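Local structure of aspartate--tRNA(Asp/Asn) ligase (1N9W) at residues Q180-G188 with Y376-H387. The protein attaches aspartate to both tRNA(Asp) and tRNA(Asn), first activating the amino acid with ATP and then transferring it to the acceptor end of the tRNA. Residues are numbered along the deposited sequence; the frame is centred on the assembly and turned at random.
Sequences QLYKQIMVG and YLEVFKYGMPPH
Gln184 reaches from helix 181-190 into a pocket formed by Tyr376, Phe380 and His387. Its CG stands anti to the carbonyl carbon (chi1 -55°) and the chain runs on extended, which carries the amide away from the helix. There NE2 donates a nearly straight hydrogen bond to Tyr376 OH, 3.0 Å away, with an N-H...O angle of 175°. The hydroxyl lies in the amide plane, and this bond holds the amide's rotation about chi3. OE1 has no hydrogen-bond partner in the model. It meets carbon edges instead, with Gln184 OE1 3.1 Å from His387 CE1 and 3.5 Å from Phe380 CZ. The amide plane stands 74° from the imidazole plane. Phe380 CE1 lies over one face of the Tyr376 ring, offset toward its rim.

Both segments belong to the class II synthetase catalytic domain. His387 begins strand 387-393, which runs antiparallel to both its neighbours in the large mixed sheet of this domain, and touches Arg352, predicted to bind L-aspartate. Residues 180-183, where the chain enters the helix, are predicted to contribute to the aspartate site. His387 ND1 makes a weak hydrogen bond with Glu220.

Leu181 and Tyr376 lie alongside each other, pointing opposite ways, with Leu181 CD1 3.5 Å from Tyr376 CD1. Val379 continues this apolar patch: its CG2 lies 4.3 Å from Ile185 CG1. Two kinks in the Met384 side chain, at chi2 and chi3, bring CE against the helix backbone, 3.1 Å from Gln184 O. Val187 CG1 packs on His387 CB at 4.1 Å. From the second subunit, Ser86 OG hydrogen-bonds to Met384 O.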
ATOM      1  N   GLN B 180      -2.329   9.761  14.699  1.00 52.32           N
ATOM      2  CA  GLN B 180      -3.582   9.323  15.312  1.00 53.58           C
ATOM      3  C   GLN B 180      -4.699  10.313  15.004  1.00 51.99           C
ATOM      4  O   GLN B 180      -5.827   9.922  14.717  1.00 51.08           O
ATOM      5  CB  GLN B 180      -3.410   9.199  16.829  1.00 55.81           C
ATOM      6  CG  GLN B 180      -4.676   8.781  17.563  1.00 58.39           C
ATOM      7  CD  GLN B 180      -5.138   7.384  17.200  1.00 59.88           C
ATOM      8  OE1 GLN B 180      -4.456   6.397  17.487  1.00 61.87           O
ATOM      9  NE2 GLN B 180      -6.297   7.291  16.557  1.00 59.20           N
ATOM     10  N   LEU B 181      -4.369  11.598  15.072  1.00 50.74           N
ATOM     11  CA  LEU B 181      -5.328  12.659  14.800  1.00 49.41           C
ATOM     12  C   LEU B 181      -5.770  12.644  13.345  1.00 48.21           C
ATOM     13  O   LEU B 181      -6.952  12.807  13.047  1.00 47.64           O
ATOM     14  CB  LEU B 181      -4.711  14.021  15.120  1.00 48.98           C
ATOM     15  CG  LEU B 181      -5.463  15.259  14.632  1.00 48.74           C
ATOM     16  CD1 LEU B 181      -6.812  15.344  15.317  1.00 49.64           C
ATOM     17  CD2 LEU B 181      -4.642  16.509  14.916  1.00 49.83           C
ATOM     18  N   TYR B 182      -4.821  12.456  12.437  1.00 46.12           N
ATOM     19  CA  TYR B 182      -5.153  12.446  11.023  1.00 45.20           C
ATOM     20  C   TYR B 182      -6.162  11.360  10.685  1.00 43.08           C
ATOM     21  O   TYR B 182      -7.094  11.597   9.927  1.00 40.70           O
ATOM     22  CB  TYR B 182      -3.894  12.278  10.172  1.00 47.51           C
ATOM     23  CG  TYR B 182      -2.940  13.450  10.263  1.00 51.83           C
ATOM     24  CD1 TYR B 182      -3.412  14.767  10.238  1.00 53.06           C
ATOM     25  CD2 TYR B 182      -1.559  13.246  10.344  1.00 53.98           C
ATOM     26  CE1 TYR B 182      -2.532  15.853  10.288  1.00 54.97           C
ATOM     27  CE2 TYR B 182      -0.668  14.323  10.390  1.00 55.30           C
ATOM     28  CZ  TYR B 182      -1.163  15.621  10.361  1.00 55.72           C
ATOM     29  OH  TYR B 182      -0.288  16.682  10.391  1.00 56.99           O
ATOM     30  N   LYS B 183      -5.991  10.174  11.256  1.00 41.08           N
ATOM     31  CA  LYS B 183      -6.915   9.091  10.971  1.00 40.89           C
ATOM     32  C   LYS B 183      -8.316   9.389  11.501  1.00 39.79           C
ATOM     33  O   LYS B 183      -9.306   8.907  10.948  1.00 39.58           O
ATOM     34  CB  LYS B 183      -6.378   7.778  11.547  1.00 42.62           C
ATOM     35  CG  LYS B 183      -5.069   7.338  10.901  1.00 46.77           C
ATOM     36  CD  LYS B 183      -4.452   6.132  11.589  1.00 49.69           C
ATOM     37  CE  LYS B 183      -3.221   5.622  10.830  1.00 52.53           C
ATOM     38  NZ  LYS B 183      -2.138   6.634  10.662  1.00 52.69           N
ATOM     39  N   GLN B 184      -8.412  10.183  12.562  1.00 38.65           N
ATOM     40  CA  GLN B 184      -9.724  10.515  13.110  1.00 37.53           C
ATOM     41  C   GLN B 184     -10.394  11.548  12.225  1.00 34.70           C
ATOM     42  O   GLN B 184     -11.584  11.449  11.922  1.00 34.48           O
ATOM     43  CB  GLN B 184      -9.584  11.046  14.532  1.00 37.84           C
ATOM     44  CG  GLN B 184      -8.832  10.087  15.419  1.00 40.47           C
ATOM     45  CD  GLN B 184      -8.775  10.543  16.844  1.00 40.77           C
ATOM     46  OE1 GLN B 184      -9.687  10.173  17.620  1.00 38.99           O
ATOM     47  NE2 GLN B 184      -7.832  11.287  17.186  1.00 41.28           N
ATOM     48  N   ILE B 185      -9.617  12.534  11.801  1.00 33.06           N
ATOM     49  CA  ILE B 185     -10.134  13.567  10.925  1.00 32.21           C
ATOM     50  C   ILE B 185     -10.629  12.927   9.640  1.00 32.43           C
ATOM     51  O   ILE B 185     -11.668  13.318   9.108  1.00 32.71           O
ATOM     52  CB  ILE B 185      -9.054  14.596  10.575  1.00 31.29           C
ATOM     53  CG1 ILE B 185      -8.590  15.308  11.848  1.00 32.09           C
ATOM     54  CG2 ILE B 185      -9.592  15.594   9.560  1.00 30.88           C
ATOM     55  CD1 ILE B 185      -7.497  16.326  11.615  1.00 33.40           C
ATOM     56  N   MET B 186      -9.898  11.939   9.136  1.00 31.22           N
ATOM     57  CA  MET B 186     -10.324  11.298   7.896  1.00 31.35           C
ATOM     58  C   MET B 186     -11.576  10.444   8.103  1.00 30.27           C
ATOM     59  O   MET B 186     -12.282  10.144   7.145  1.00 30.02           O
ATOM     60  CB  MET B 186      -9.177  10.484   7.273  1.00 28.98           C
ATOM     61  CG  MET B 186      -8.018  11.349   6.743  1.00 26.50           C
ATOM     62  SD  MET B 186      -8.537  12.768   5.754  1.00 24.63           S
ATOM     63  CE  MET B 186      -8.938  11.960   4.238  1.00 25.42           C
ATOM     64  N   VAL B 187     -11.856  10.062   9.347  1.00 29.96           N
ATOM     65  CA  VAL B 187     -13.062   9.287   9.637  1.00 29.89           C
ATOM     66  C   VAL B 187     -14.285  10.177   9.375  1.00 29.49           C
ATOM     67  O   VAL B 187     -15.344   9.692   8.990  1.00 30.22           O
ATOM     68  CB  VAL B 187     -13.085   8.809  11.114  1.00 30.54           C
ATOM     69  CG1 VAL B 187     -14.480   8.361  11.505  1.00 27.48           C
ATOM     70  CG2 VAL B 187     -12.114   7.666  11.300  1.00 30.69           C
ATOM     71  N   GLY B 188     -14.129  11.480   9.593  1.00 29.57           N
ATOM     72  CA  GLY B 188     -15.227  12.402   9.361  1.00 30.10           C
ATOM     73  C   GLY B 188     -15.381  12.715   7.883  1.00 30.90           C
ATOM     74  O   GLY B 188     -16.369  13.308   7.459  1.00 30.68           O
ATOM     75  N   TYR B 376      -5.727  19.942  18.608  1.00 65.97           N
ATOM     76  CA  TYR B 376      -6.235  18.579  18.533  1.00 63.35           C
ATOM     77  C   TYR B 376      -7.729  18.546  18.837  1.00 62.87           C
ATOM     78  O   TYR B 376      -8.487  17.808  18.207  1.00 63.12           O
ATOM     79  CB  TYR B 376      -5.494  17.697  19.540  1.00 61.65           C
ATOM     80  CG  TYR B 376      -6.028  16.287  19.647  1.00 59.07           C
ATOM     81  CD1 TYR B 376      -5.819  15.364  18.628  1.00 58.92           C
ATOM     82  CD2 TYR B 376      -6.763  15.884  20.760  1.00 58.43           C
ATOM     83  CE1 TYR B 376      -6.327  14.069  18.717  1.00 58.25           C
ATOM     84  CE2 TYR B 376      -7.276  14.592  20.859  1.00 57.08           C
ATOM     85  CZ  TYR B 376      -7.056  13.690  19.836  1.00 57.57           C
ATOM     86  OH  TYR B 376      -7.571  12.416  19.922  1.00 56.06           O
ATOM     87  N   LEU B 377      -8.138  19.357  19.807  1.00 61.70           N
ATOM     88  CA  LEU B 377      -9.530  19.427  20.236  1.00 60.43           C
ATOM     89  C   LEU B 377     -10.467  20.062  19.203  1.00 58.55           C
ATOM     90  O   LEU B 377     -11.667  19.804  19.212  1.00 58.66           O
ATOM     91  CB  LEU B 377      -9.620  20.202  21.559  1.00 60.54           C
ATOM     92  CG  LEU B 377      -8.854  19.654  22.770  1.00 60.49           C
ATOM     93  CD1 LEU B 377      -8.843  20.695  23.878  1.00 60.77           C
ATOM     94  CD2 LEU B 377      -9.488  18.359  23.255  1.00 59.65           C
ATOM     95  N   GLU B 378      -9.915  20.880  18.316  1.00 57.08           N
ATOM     96  CA  GLU B 378     -10.707  21.560  17.300  1.00 56.01           C
ATOM     97  C   GLU B 378     -11.704  20.710  16.528  1.00 54.16           C
ATOM     98  O   GLU B 378     -12.912  20.948  16.595  1.00 53.58           O
ATOM     99  CB  GLU B 378      -9.790  22.278  16.313  1.00 58.26           C
ATOM    100  CG  GLU B 378      -9.436  23.675  16.758  1.00 62.30           C
ATOM    101  CD  GLU B 378     -10.655  24.577  16.820  1.00 64.65           C
ATOM    102  OE1 GLU B 378     -10.564  25.661  17.429  1.00 66.39           O
ATOM    103  OE2 GLU B 378     -11.706  24.205  16.252  1.00 65.93           O
ATOM    104  N   VAL B 379     -11.210  19.724  15.790  1.00 50.84           N
ATOM    105  CA  VAL B 379     -12.096  18.877  15.003  1.00 48.61           C
ATOM    106  C   VAL B 379     -13.248  18.297  15.821  1.00 46.93           C
ATOM    107  O   VAL B 379     -14.368  18.195  15.327  1.00 45.49           O
ATOM    108  CB  VAL B 379     -11.323  17.713  14.330  1.00 48.34           C
ATOM    109  CG1 VAL B 379     -10.760  16.775  15.381  1.00 47.47           C
ATOM    110  CG2 VAL B 379     -12.245  16.962  13.383  1.00 47.73           C
ATOM    111  N   PHE B 380     -12.982  17.928  17.069  1.00 45.84           N
ATOM    112  CA  PHE B 380     -14.028  17.347  17.900  1.00 46.57           C
ATOM    113  C   PHE B 380     -15.130  18.337  18.281  1.00 47.77           C
ATOM    114  O   PHE B 380     -15.985  18.044  19.115  1.00 46.39           O
ATOM    115  CB  PHE B 380     -13.429  16.714  19.153  1.00 45.48           C
ATOM    116  CG  PHE B 380     -12.480  15.592  18.860  1.00 45.69           C
ATOM    117  CD1 PHE B 380     -11.137  15.851  18.595  1.00 44.57           C
ATOM    118  CD2 PHE B 380     -12.926  14.272  18.833  1.00 43.88           C
ATOM    119  CE1 PHE B 380     -10.256  14.814  18.308  1.00 45.61           C
ATOM    120  CE2 PHE B 380     -12.052  13.229  18.546  1.00 44.61           C
ATOM    121  CZ  PHE B 380     -10.711  13.499  18.283  1.00 45.08           C
ATOM    122  N   LYS B 381     -15.096  19.511  17.667  1.00 49.12           N
ATOM    123  CA  LYS B 381     -16.105  20.530  17.900  1.00 51.31           C
ATOM    124  C   LYS B 381     -16.997  20.569  16.662  1.00 51.70           C
ATOM    125  O   LYS B 381     -17.729  21.532  16.431  1.00 51.91           O
ATOM    126  CB  LYS B 381     -15.439  21.888  18.130  1.00 53.42           C
ATOM    127  CG  LYS B 381     -14.908  22.061  19.544  1.00 56.08           C
ATOM    128  CD  LYS B 381     -13.776  23.074  19.618  1.00 60.04           C
ATOM    129  CE  LYS B 381     -14.037  24.264  18.822  1.00 62.47           C
ATOM    130  NZ  LYS B 381     -13.292  25.374  18.870  1.00 64.39           N
ATOM    131  N   TYR B 382     -16.920  19.508  15.861  1.00 50.65           N
ATOM    132  CA  TYR B 382     -17.711  19.420  14.644  1.00 49.72           C
ATOM    133  C   TYR B 382     -18.367  18.063  14.453  1.00 48.44           C
ATOM    134  O   TYR B 382     -18.176  17.397  13.436  1.00 48.11           O
ATOM    135  CB  TYR B 382     -16.849  19.778  13.438  1.00 50.76           C
ATOM    136  CG  TYR B 382     -16.383  21.215  13.470  1.00 53.22           C
ATOM    137  CD1 TYR B 382     -17.233  22.254  13.089  1.00 53.17           C
ATOM    138  CD2 TYR B 382     -15.104  21.543  13.928  1.00 54.17           C
ATOM    139  CE1 TYR B 382     -16.822  23.585  13.162  1.00 54.26           C
ATOM    140  CE2 TYR B 382     -14.683  22.869  14.007  1.00 54.36           C
ATOM    141  CZ  TYR B 382     -15.549  23.884  13.623  1.00 55.17           C
ATOM    142  OH  TYR B 382     -15.140  25.195  13.704  1.00 56.47           O
ATOM    143  N   GLY B 383     -19.140  17.667  15.460  1.00 46.73           N
ATOM    144  CA  GLY B 383     -19.867  16.415  15.419  1.00 44.67           C
ATOM    145  C   GLY B 383     -19.109  15.169  15.010  1.00 43.87           C
ATOM    146  O   GLY B 383     -19.629  14.356  14.243  1.00 43.31           O
ATOM    147  N   MET B 384     -17.887  15.003  15.502  1.00 42.46           N
ATOM    148  CA  MET B 384     -17.130  13.803  15.181  1.00 41.04           C
ATOM    149  C   MET B 384     -17.993  12.669  15.733  1.00 41.00           C
ATOM    150  O   MET B 384     -18.312  12.645  16.923  1.00 41.11           O
ATOM    151  CB  MET B 384     -15.769  13.814  15.884  1.00 38.69           C
ATOM    152  CG  MET B 384     -14.792  12.796  15.325  1.00 38.58           C
ATOM    153  SD  MET B 384     -14.204  13.192  13.661  1.00 30.82           S
ATOM    154  CE  MET B 384     -12.564  13.513  14.023  1.00 38.86           C
ATOM    155  N   PRO B 385     -18.392  11.721  14.878  1.00 41.02           N
ATOM    156  CA  PRO B 385     -19.230  10.594  15.299  1.00 41.09           C
ATOM    157  C   PRO B 385     -18.507   9.551  16.144  1.00 41.85           C
ATOM    158  O   PRO B 385     -17.282   9.455  16.105  1.00 41.63           O
ATOM    159  CB  PRO B 385     -19.698  10.015  13.973  1.00 41.59           C
ATOM    160  CG  PRO B 385     -18.469  10.194  13.116  1.00 41.43           C
ATOM    161  CD  PRO B 385     -18.042  11.610  13.449  1.00 41.80           C
ATOM    162  N   PRO B 386     -19.259   8.759  16.930  1.00 41.58           N
ATOM    163  CA  PRO B 386     -18.590   7.741  17.744  1.00 41.27           C
ATOM    164  C   PRO B 386     -17.753   6.863  16.817  1.00 42.10           C
ATOM    165  O   PRO B 386     -18.244   6.373  15.798  1.00 41.32           O
ATOM    166  CB  PRO B 386     -19.755   6.991  18.391  1.00 40.98           C
ATOM    167  CG  PRO B 386     -20.878   7.181  17.423  1.00 42.04           C
ATOM    168  CD  PRO B 386     -20.724   8.626  17.022  1.00 41.31           C
ATOM    169  N   HIS B 387     -16.489   6.667  17.171  1.00 41.32           N
ATOM    170  CA  HIS B 387     -15.600   5.889  16.332  1.00 41.21           C
ATOM    171  C   HIS B 387     -14.513   5.196  17.124  1.00 40.86           C
ATOM    172  O   HIS B 387     -14.368   5.404  18.328  1.00 42.67           O
ATOM    173  CB  HIS B 387     -14.961   6.809  15.297  1.00 41.04           C
ATOM    174  CG  HIS B 387     -14.162   7.924  15.899  1.00 41.81           C
ATOM    175  ND1 HIS B 387     -12.856   7.768  16.311  1.00 42.09           N
ATOM    176  CD2 HIS B 387     -14.492   9.207  16.181  1.00 42.29           C
ATOM    177  CE1 HIS B 387     -12.416   8.907  16.817  1.00 41.39           C
ATOM    178  NE2 HIS B 387     -13.389   9.795  16.750  1.00 41.35           N
TER